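Local structure of catechol 1,2 dioxygenase (Acinetobacter radioresistens, 2XSU) at residues G81-L86 and R105-P110; G115-V120 and S175-R180; L238-N243 and I287-E292. The protein is a homodimeric iron(III) enzyme that probably uses O2 to open the ring of catechol between its two hydroxyl-bearing carbons, giving cis,cis-muconate. The protein carries 1 engineered substitution. All coordinates share one frame; numbering follows the deposited sequence.

How the interactions relate
The three contacts follow one another along the chain and lead from the helical part of the subunit into the beta sandwich that carries the iron. Interactions 1 and 3, centres about 16 Å apart, touch directly: Thr106 N lies 3.1 Å from Thr239 O, a probable hydrogen bond, and Thr106 also packs on Gln241. Interaction 2 stands apart, its centre about 24 Å from that of interaction 1 and about 19 Å from that of interaction 3, although interactions 2 and 3 both reach the same sheet. All three approach the iron(III) ion: the nearest approaches to it of Gly109 and of the Arg180 and Gln241 side chains are about 6, 8 and 6 Å.

Interaction 1: G81-L86 and R105-P110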
loop_
_atom_site.group_PDB
_atom_site.type_symbol
_atom_site.label_atom_id
_atom_site.label_comp_id
_atom_site.label_asym_id
_atom_site.label_seq_id
_atom_site.Cartn_x
_atom_site.Cartn_y
_atom_site.Cartn_z
ATOM N N GLY A 81 10.108 11.511 -2.083
ATOM C CA GLY A 81 10.005 12.788 -2.791
ATOM C C GLY A 81 8.692 13.025 -3.532
ATOM O O GLY A 81 8.527 14.062 -4.190
ATOM N N LEU A 82 7.733 12.106 -3.394
ATOM C CA LEU A 82 6.414 12.327 -3.974
ATOM C C LEU A 82 5.719 13.552 -3.371
ATOM O O LEU A 82 5.080 14.323 -4.089
ATOM C CB LEU A 82 5.548 11.065 -3.777
ATOM C CG LEU A 82 4.056 11.144 -4.090
ATOM C CD1 LEU A 82 3.825 11.428 -5.573
ATOM C CD2 LEU A 82 3.379 9.807 -3.694
ATOM N N GLU A 83 5.822 13.732 -2.051
ATOM C CA GLU A 83 5.137 14.856 -1.423
ATOM C C GLU A 83 5.708 16.196 -1.941
ATOM O O GLU A 83 4.954 17.092 -2.331
ATOM C CB GLU A 83 5.258 14.736 0.117
ATOM C CG GLU A 83 4.341 15.719 0.823
ATOM C CD GLU A 83 4.266 15.471 2.350
ATOM O OE1 GLU A 83 5.070 14.653 2.859
ATOM O OE2 GLU A 83 3.388 16.095 2.997
ATOM N N HIS A 84 7.029 16.278 -2.016
ATOM C CA HIS A 84 7.658 17.470 -2.602
ATOM C C HIS A 84 7.254 17.670 -4.078
ATOM O O HIS A 84 7.032 18.804 -4.505
ATOM C CB HIS A 84 9.191 17.357 -2.447
ATOM C CG HIS A 84 9.960 18.399 -3.179
ATOM N ND1 HIS A 84 9.815 19.753 -2.931
ATOM C CD2 HIS A 84 10.911 18.284 -4.131
ATOM C CE1 HIS A 84 10.632 20.424 -3.727
ATOM N NE2 HIS A 84 11.325 19.559 -4.450
ATOM N N TYR A 85 7.202 16.588 -4.859
ATOM C CA TYR A 85 6.813 16.659 -6.279
ATOM C C TYR A 85 5.441 17.320 -6.420
ATOM O O TYR A 85 5.222 18.110 -7.349
ATOM C CB TYR A 85 6.804 15.247 -6.884
ATOM C CG TYR A 85 6.612 15.235 -8.399
ATOM C CD1 TYR A 85 7.576 15.802 -9.227
ATOM C CD2 TYR A 85 5.476 14.654 -8.971
ATOM C CE1 TYR A 85 7.416 15.810 -10.616
ATOM C CE2 TYR A 85 5.302 14.672 -10.376
ATOM C CZ TYR A 85 6.306 15.242 -11.161
ATOM O OH TYR A 85 6.221 15.288 -12.551
ATOM N N LEU A 86 4.514 17.013 -5.518
ATOM C CA LEU A 86 3.180 17.600 -5.602
ATOM C C LEU A 86 3.274 19.114 -5.462
ATOM O O LEU A 86 2.559 19.835 -6.159
ATOM C CB LEU A 86 2.239 17.018 -4.547
ATOM C CG LEU A 86 1.989 15.514 -4.550
ATOM C CD1 LEU A 86 1.045 15.141 -3.400
ATOM C CD2 LEU A 86 1.412 15.108 -5.896
ATOM N N ARG A 105 5.241 27.895 -0.499
ATOM C CA ARG A 105 4.730 26.657 0.085
ATOM C C ARG A 105 5.806 25.601 0.270
ATOM O O ARG A 105 6.806 25.593 -0.451
ATOM C CB ARG A 105 3.607 26.085 -0.793
ATOM C CG ARG A 105 4.090 25.665 -2.192
ATOM C CD ARG A 105 3.131 24.725 -2.939
ATOM N NE ARG A 105 1.764 25.211 -3.060
ATOM C CZ ARG A 105 1.277 26.005 -4.018
ATOM N NH1 ARG A 105 2.033 26.526 -4.983
ATOM N NH2 ARG A 105 -0.019 26.312 -3.979
ATOM N N THR A 106 5.595 24.718 1.236
ATOM C CA THR A 106 6.319 23.449 1.249
ATOM C C THR A 106 5.471 22.340 1.870
ATOM O O THR A 106 4.255 22.541 2.094
ATOM C CB THR A 106 7.755 23.585 1.817
ATOM O OG1 THR A 106 8.517 22.445 1.404
ATOM C CG2 THR A 106 7.765 23.742 3.357
ATOM N N ILE A 107 6.073 21.174 2.097
ATOM C CA ILE A 107 5.258 19.993 2.428
ATOM C C ILE A 107 4.597 20.072 3.794
ATOM O O ILE A 107 5.156 20.690 4.745
ATOM C CB ILE A 107 6.051 18.688 2.295
ATOM C CG1 ILE A 107 7.076 18.553 3.423
ATOM C CG2 ILE A 107 6.693 18.630 0.893
ATOM C CD1 ILE A 107 7.804 17.147 3.415
ATOM N N GLU A 108 3.405 19.495 3.883
ATOM C CA GLU A 108 2.687 19.414 5.160
ATOM C C GLU A 108 3.328 18.402 6.124
ATOM O O GLU A 108 3.318 18.628 7.334
ATOM C CB GLU A 108 1.242 18.983 4.880
ATOM C CG GLU A 108 0.303 18.994 6.087
ATOM C CD GLU A 108 -1.125 18.577 5.710
ATOM O OE1 GLU A 108 -1.593 18.947 4.607
ATOM O OE2 GLU A 108 -1.789 17.893 6.526
ATOM N N GLY A 109 3.856 17.288 5.599
ATOM C CA GLY A 109 4.221 16.151 6.437
ATOM C C GLY A 109 2.967 15.416 6.887
ATOM O O GLY A 109 1.844 15.872 6.642
ATOM N N PRO A 110 3.158 14.294 7.585
ATOM C CA PRO A 110 2.044 13.453 7.958
ATOM C C PRO A 110 1.530 13.624 9.376
ATOM O O PRO A 110 0.713 12.781 9.822
ATOM C CB PRO A 110 2.642 12.042 7.792
ATOM C CG PRO A 110 4.051 12.192 8.212
ATOM C CD PRO A 110 4.448 13.611 7.745
HETATM O O HOH W 1 2.070 18.097 1.698
HETATM O O HOH W 2 8.082 21.252 -1.160
#
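Glu83, in the first turn of helix 82-96, meets Ile107 and Gly109 where the chain passes from the helical N-terminal region into the iron-binding domain. Its CG lies anti to the backbone N (chi1 -169°), and the extended chain carries the carboxylate across the Ile107 side chain at about a right angle. Glu83 CD rests 3.7 Å from Ile107 CB. CG1 of Ile107 is between the backbone N and the carbonyl carbon, and the chain beyond it sends CD1 alongside Glu83 OE1, while CG2 turns to the helix and reaches His84 N at 3.8 Å.

Beyond this crossing, Gly109 N donates to Glu83 OE2 at 2.9 Å. The bond is bent, with an N-H...O angle of 139°, and the donor arrives on the syn side but 34° out of the carboxylate plane. A water molecule donates to the same Glu83 OE2 at 2.7 Å and accepts from Glu108 N, so two successive backbone amides are held by one oxygen, one directly and one through water. A second water lies in the plane of the His84 ring at its edge and joins His84 ND1 to Thr106 OG1.

The carboxylate of Glu108 turns elsewhere, to a salt bridge with Arg309. Behind the helix, Tyr85 stacks on Phe44 of the second subunit and Leu82 touches the bound phospholipid, while Gly109 lies close to the iron ligand His227.

Glu83 OE2 is thus a buried acceptor gripped by an amide and a water, with Arg307 as a long, weak ion pair. These partners would be expected to favour the ionised carboxylate, and the direct bond to Gly109 N and the water-bridged one to Glu108 N tie this backbone to the first turn of the helix.

Interaction 2: G115-V120 and S175-R180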
loop_
_atom_site.group_PDB
_atom_site.type_symbol
_atom_site.label_atom_id
_atom_site.label_comp_id
_atom_site.label_asym_id
_atom_site.label_seq_id
_atom_site.Cartn_x
_atom_site.Cartn_y
_atom_site.Cartn_z
ATOM N N GLY A 115 -7.898 20.271 15.958
ATOM C CA GLY A 115 -8.521 20.489 17.285
ATOM C C GLY A 115 -7.672 21.209 18.325
ATOM O O GLY A 115 -8.033 21.232 19.512
ATOM N N ALA A 116 -6.556 21.813 17.898
ATOM C CA ALA A 116 -5.629 22.423 18.862
ATOM C C ALA A 116 -6.234 23.646 19.550
ATOM O O ALA A 116 -7.117 24.322 18.987
ATOM C CB ALA A 116 -4.298 22.798 18.159
ATOM N N PRO A 117 -5.755 23.948 20.770
ATOM C CA PRO A 117 -6.253 25.131 21.474
ATOM C C PRO A 117 -6.101 26.406 20.635
ATOM O O PRO A 117 -5.043 26.604 19.999
ATOM C CB PRO A 117 -5.358 25.202 22.720
ATOM C CG PRO A 117 -4.905 23.834 22.954
ATOM C CD PRO A 117 -4.755 23.213 21.560
ATOM N N GLU A 118 -7.130 27.254 20.627
ATOM C CA GLU A 118 -7.129 28.512 19.894
ATOM C C GLU A 118 -7.058 29.713 20.842
ATOM O O GLU A 118 -7.747 29.734 21.871
ATOM C CB GLU A 118 -8.399 28.621 19.038
ATOM C CG GLU A 118 -8.449 29.848 18.128
ATOM C CD GLU A 118 -9.767 29.963 17.359
ATOM O OE1 GLU A 118 -9.891 29.321 16.292
ATOM O OE2 GLU A 118 -10.684 30.688 17.835
ATOM N N SER A 119 -6.272 30.725 20.464
ATOM C CA SER A 119 -6.208 31.987 21.198
ATOM C C SER A 119 -5.912 33.167 20.268
ATOM O O SER A 119 -5.516 32.996 19.092
ATOM C CB SER A 119 -5.160 31.867 22.311
ATOM O OG SER A 119 -3.900 31.565 21.734
ATOM N N VAL A 120 -6.120 34.379 20.771
ATOM C CA VAL A 120 -5.910 35.568 19.980
ATOM C C VAL A 120 -4.563 36.227 20.279
ATOM O O VAL A 120 -4.268 36.560 21.450
ATOM C CB VAL A 120 -7.049 36.588 20.226
ATOM C CG1 VAL A 120 -6.749 37.872 19.487
ATOM C CG2 VAL A 120 -8.370 35.994 19.771
ATOM N N SER A 175 1.528 15.382 26.708
ATOM C CA SER A 175 0.170 15.828 26.945
ATOM C C SER A 175 -0.500 16.041 25.585
ATOM O O SER A 175 0.165 16.376 24.579
ATOM C CB SER A 175 0.135 17.104 27.802
ATOM O OG SER A 175 0.913 18.167 27.252
ATOM N N ASP A 176 -1.806 15.818 25.538
ATOM C CA ASP A 176 -2.559 16.113 24.328
ATOM C C ASP A 176 -2.325 17.560 23.864
ATOM O O ASP A 176 -2.324 18.520 24.666
ATOM C CB ASP A 176 -4.054 15.863 24.534
ATOM C CG ASP A 176 -4.321 14.609 25.331
ATOM O OD1 ASP A 176 -3.917 13.505 24.875
ATOM O OD2 ASP A 176 -4.933 14.742 26.410
ATOM N N PHE A 177 -2.091 17.675 22.558
ATOM C CA PHE A 177 -1.821 18.940 21.846
ATOM C C PHE A 177 -0.568 19.707 22.277
ATOM O O PHE A 177 -0.427 20.878 21.946
ATOM C CB PHE A 177 -3.050 19.854 21.832
ATOM C CG PHE A 177 -4.154 19.337 20.967
ATOM C CD1 PHE A 177 -4.022 19.352 19.581
ATOM C CD2 PHE A 177 -5.322 18.841 21.535
ATOM C CE1 PHE A 177 -5.051 18.875 18.748
ATOM C CE2 PHE A 177 -6.359 18.367 20.731
ATOM C CZ PHE A 177 -6.216 18.377 19.322
ATOM N N ASN A 178 0.331 19.041 22.993
ATOM C CA ASN A 178 1.597 19.707 23.327
ATOM C C ASN A 178 2.270 20.164 22.012
ATOM O O ASN A 178 2.317 19.407 21.029
ATOM C CB ASN A 178 2.516 18.795 24.117
ATOM C CG ASN A 178 3.657 19.556 24.793
ATOM O OD1 ASN A 178 3.437 20.622 25.379
ATOM N ND2 ASN A 178 4.868 19.009 24.719
ATOM N N LEU A 179 2.759 21.402 22.003
ATOM C CA LEU A 179 3.435 22.007 20.831
ATOM C C LEU A 179 2.558 22.071 19.572
ATOM O O LEU A 179 3.071 22.007 18.452
ATOM C CB LEU A 179 4.787 21.293 20.564
ATOM C CG LEU A 179 5.661 21.126 21.823
ATOM C CD1 LEU A 179 6.908 20.287 21.520
ATOM C CD2 LEU A 179 6.084 22.503 22.391
ATOM N N ARG A 180 1.248 22.228 19.776
ATOM C CA ARG A 180 0.297 22.458 18.680
ATOM C C ARG A 180 -0.671 23.548 19.110
ATOM O O ARG A 180 -1.365 23.404 20.120
ATOM C CB ARG A 180 -0.490 21.161 18.390
ATOM C CG ARG A 180 0.372 19.949 18.030
ATOM C CD ARG A 180 -0.500 18.688 17.918
ATOM N NE ARG A 180 0.289 17.519 17.570
ATOM C CZ ARG A 180 0.676 17.212 16.332
ATOM N NH1 ARG A 180 0.330 18.007 15.315
ATOM N NH2 ARG A 180 1.411 16.128 16.133
#
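The Phe177 ring receives the Gly115-Ala116 peptide over one face: Gly115 O stands 3.3 Å above the ring plane, offset toward the rim, and Ala116 CA is on the same face. Ala116 CA forms a CH-pi contact, 3.8 Å from the ring centroid and 24° off the normal. Between these two atoms the peptide presses on the outer part of the ring, with Gly115 C 3.3 Å from Phe177 CZ and Ala116 N 3.4 Å from Phe177 CE1. Gly115, at backbone angles that themselves call for glycine, has no CB to hinder so close an approach. Pro117 comes in obliquely, its CD 3.8 Å from Phe177 CB.

Phe177 is the third residue of one type II turn and the first of the next. Its CG is anti to the carbonyl carbon (chi1 -70°), which swings the ring out over the 115-117 backbone. Further along, Ala116 CB touches both the ring at Phe177 CD1 and Arg180 O, the latter at 3.6 Å. The guanidinium of Arg180 leads the other way, to the carbonyls of Ser168 and Leu111, and the side chain passes beside the iron ligand Tyr167.

No hydrogen bond links the two segments. The contact is apolar and CH-pi in kind, so shape and dispersion rather than directed bonds set the position of the 115-117 backbone on the ring.

Interaction 3: L238-N243 and I287-E292; sequences LTTQFN and ITFNVE
Phe242 and Phe289 lie obliquely to each other, with ring planes at 54° and centroids 5.4 Å apart. Phe242 leans over one face of Phe289: its CD2 is 3.7 Å from Phe289 CG, and its CB makes a CH-pi contact 4.2 Å from the Phe289 centroid. With CG of Phe242 between the backbone N and the carbonyl carbon (chi1 66°), CB and CD2 are laid over the Phe289 ring, whereas CG of Phe289 is anti to its backbone N, which extends that ring toward strand 238-244.

Ile287 reaches Phe242 tip to tip. Its CG2 lies over a face of the Phe242 ring, 4.1 Å from the centroid, while CD1 extends past it to Phe242 CE1 at 3.6 Å. At the far end Leu238 CD2 meets Val291 CG1 at 3.8 Å, the two chains running obliquely. Between these pairs the methyl CG2 of Thr240 approaches the edge of Phe289, near the ring plane; the hydroxyl of Thr240 bonds instead to Pro104 O. Gln241 O, buried here without a polar partner in the model, is 3.8 Å from Phe289 CZ.

The two segments run in nearly opposite directions (161°) without a hydrogen bond between them, and strand 263-269 links their strands within the curled sheet. Phe242 and Ile287 both pack on Ala264 of that strand. Gln241 leaves the strand on the other side, and its side chain packs on His225, an iron ligand. Such a hydrophobic interior, with the metal site beyond one wall, belongs to the beta sandwich of the intradiol dioxygenases.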
loop_
_atom_site.group_PDB
_atom_site.type_symbol
_atom_site.label_atom_id
_atom_site.label_comp_id
_atom_site.label_asym_id
_atom_site.label_seq_id
_atom_site.Cartn_x
_atom_site.Cartn_y
_atom_site.Cartn_z
ATOM N N LEU A 238 -2.283 28.751 2.935
ATOM C CA LEU A 238 -0.865 28.471 2.782
ATOM C C LEU A 238 -0.445 27.323 3.671
ATOM O O LEU A 238 -0.747 27.317 4.859
ATOM C CB LEU A 238 -0.035 29.704 3.123
ATOM C CG LEU A 238 1.502 29.551 3.182
ATOM C CD1 LEU A 238 2.072 29.203 1.804
ATOM C CD2 LEU A 238 2.171 30.801 3.714
ATOM N N THR A 239 0.267 26.361 3.072
ATOM C CA THR A 239 0.931 25.290 3.822
ATOM C C THR A 239 2.423 25.556 3.715
ATOM O O THR A 239 2.974 25.603 2.615
ATOM C CB THR A 239 0.618 23.894 3.240
ATOM O OG1 THR A 239 -0.800 23.653 3.299
ATOM C CG2 THR A 239 1.385 22.774 4.033
ATOM N N THR A 240 3.087 25.782 4.850
ATOM C CA THR A 240 4.523 26.114 4.797
ATOM C C THR A 240 5.262 25.674 6.064
ATOM O O THR A 240 4.705 24.942 6.880
ATOM C CB THR A 240 4.735 27.625 4.467
ATOM O OG1 THR A 240 6.104 27.857 4.076
ATOM C CG2 THR A 240 4.348 28.482 5.649
ATOM N N GLN A 241 6.548 26.028 6.154
ATOM C CA GLN A 241 7.338 25.839 7.374
ATOM C C GLN A 241 8.457 26.870 7.406
ATOM O O GLN A 241 8.700 27.547 6.418
ATOM C CB GLN A 241 7.960 24.456 7.432
ATOM C CG GLN A 241 9.113 24.233 6.508
ATOM C CD GLN A 241 9.627 22.805 6.559
ATOM O OE1 GLN A 241 8.990 21.911 7.149
ATOM N NE2 GLN A 241 10.778 22.585 5.930
ATOM N N PHE A 242 9.135 26.965 8.546
ATOM C CA PHE A 242 10.500 27.482 8.488
ATOM C C PHE A 242 11.467 26.431 8.987
ATOM O O PHE A 242 11.098 25.560 9.806
ATOM C CB PHE A 242 10.711 28.848 9.211
ATOM C CG PHE A 242 10.535 28.825 10.705
ATOM C CD1 PHE A 242 11.517 28.296 11.549
ATOM C CD2 PHE A 242 9.396 29.388 11.303
ATOM C CE1 PHE A 242 11.356 28.260 12.950
ATOM C CE2 PHE A 242 9.230 29.381 12.705
ATOM C CZ PHE A 242 10.198 28.810 13.533
ATOM N N ASN A 243 12.686 26.475 8.434
ATOM C CA ASN A 243 13.814 25.704 8.935
ATOM C C ASN A 243 14.739 26.670 9.631
ATOM O O ASN A 243 14.556 27.898 9.534
ATOM C CB ASN A 243 14.577 25.072 7.785
ATOM C CG ASN A 243 13.842 23.943 7.172
ATOM O OD1 ASN A 243 13.730 22.862 7.771
ATOM N ND2 ASN A 243 13.292 24.174 5.988
ATOM N N ILE A 287 12.945 33.934 16.849
ATOM C CA ILE A 287 12.794 33.832 15.394
ATOM C C ILE A 287 11.677 34.741 14.926
ATOM O O ILE A 287 10.585 34.761 15.527
ATOM C CB ILE A 287 12.531 32.367 14.971
ATOM C CG1 ILE A 287 13.831 31.576 15.136
ATOM C CG2 ILE A 287 11.982 32.301 13.524
ATOM C CD1 ILE A 287 13.697 30.092 14.929
ATOM N N THR A 288 11.968 35.530 13.884
ATOM C CA THR A 288 10.958 36.284 13.165
ATOM C C THR A 288 10.562 35.508 11.922
ATOM O O THR A 288 11.425 35.149 11.096
ATOM C CB THR A 288 11.472 37.707 12.754
ATOM O OG1 THR A 288 11.843 38.434 13.935
ATOM C CG2 THR A 288 10.392 38.508 11.988
ATOM N N PHE A 289 9.266 35.240 11.792
ATOM C CA PHE A 289 8.745 34.653 10.577
ATOM C C PHE A 289 7.447 35.372 10.155
ATOM O O PHE A 289 6.344 35.085 10.672
ATOM C CB PHE A 289 8.544 33.143 10.772
ATOM C CG PHE A 289 8.163 32.409 9.501
ATOM C CD1 PHE A 289 9.090 32.254 8.470
ATOM C CD2 PHE A 289 6.881 31.848 9.362
ATOM C CE1 PHE A 289 8.740 31.554 7.289
ATOM C CE2 PHE A 289 6.519 31.164 8.186
ATOM C CZ PHE A 289 7.455 31.023 7.154
ATOM N N ASN A 290 7.600 36.326 9.238
ATOM C CA ASN A 290 6.466 37.028 8.643
ATOM C C ASN A 290 5.868 36.203 7.527
ATOM O O ASN A 290 6.563 35.381 6.877
ATOM C CB ASN A 290 6.893 38.416 8.136
ATOM C CG ASN A 290 7.493 39.252 9.225
ATOM O OD1 ASN A 290 6.954 39.320 10.344
ATOM N ND2 ASN A 290 8.637 39.867 8.937
ATOM N N VAL A 291 4.571 36.375 7.332
ATOM C CA VAL A 291 3.856 35.630 6.314
ATOM C C VAL A 291 3.120 36.593 5.398
ATOM O O VAL A 291 2.400 37.476 5.866
ATOM C CB VAL A 291 2.847 34.650 6.928
ATOM C CG1 VAL A 291 2.046 33.959 5.837
ATOM C CG2 VAL A 291 3.573 33.588 7.767
ATOM N N GLU A 292 3.301 36.399 4.101
ATOM C CA GLU A 292 2.567 37.163 3.090
ATOM C C GLU A 292 1.605 36.238 2.352
ATOM O O GLU A 292 2.012 35.219 1.760
ATOM C CB GLU A 292 3.571 37.801 2.126
ATOM C CG GLU A 292 3.001 38.527 0.935
ATOM C CD GLU A 292 4.113 39.106 0.053
ATOM O OE1 GLU A 292 4.770 40.082 0.481
ATOM O OE2 GLU A 292 4.350 38.557 -1.049
#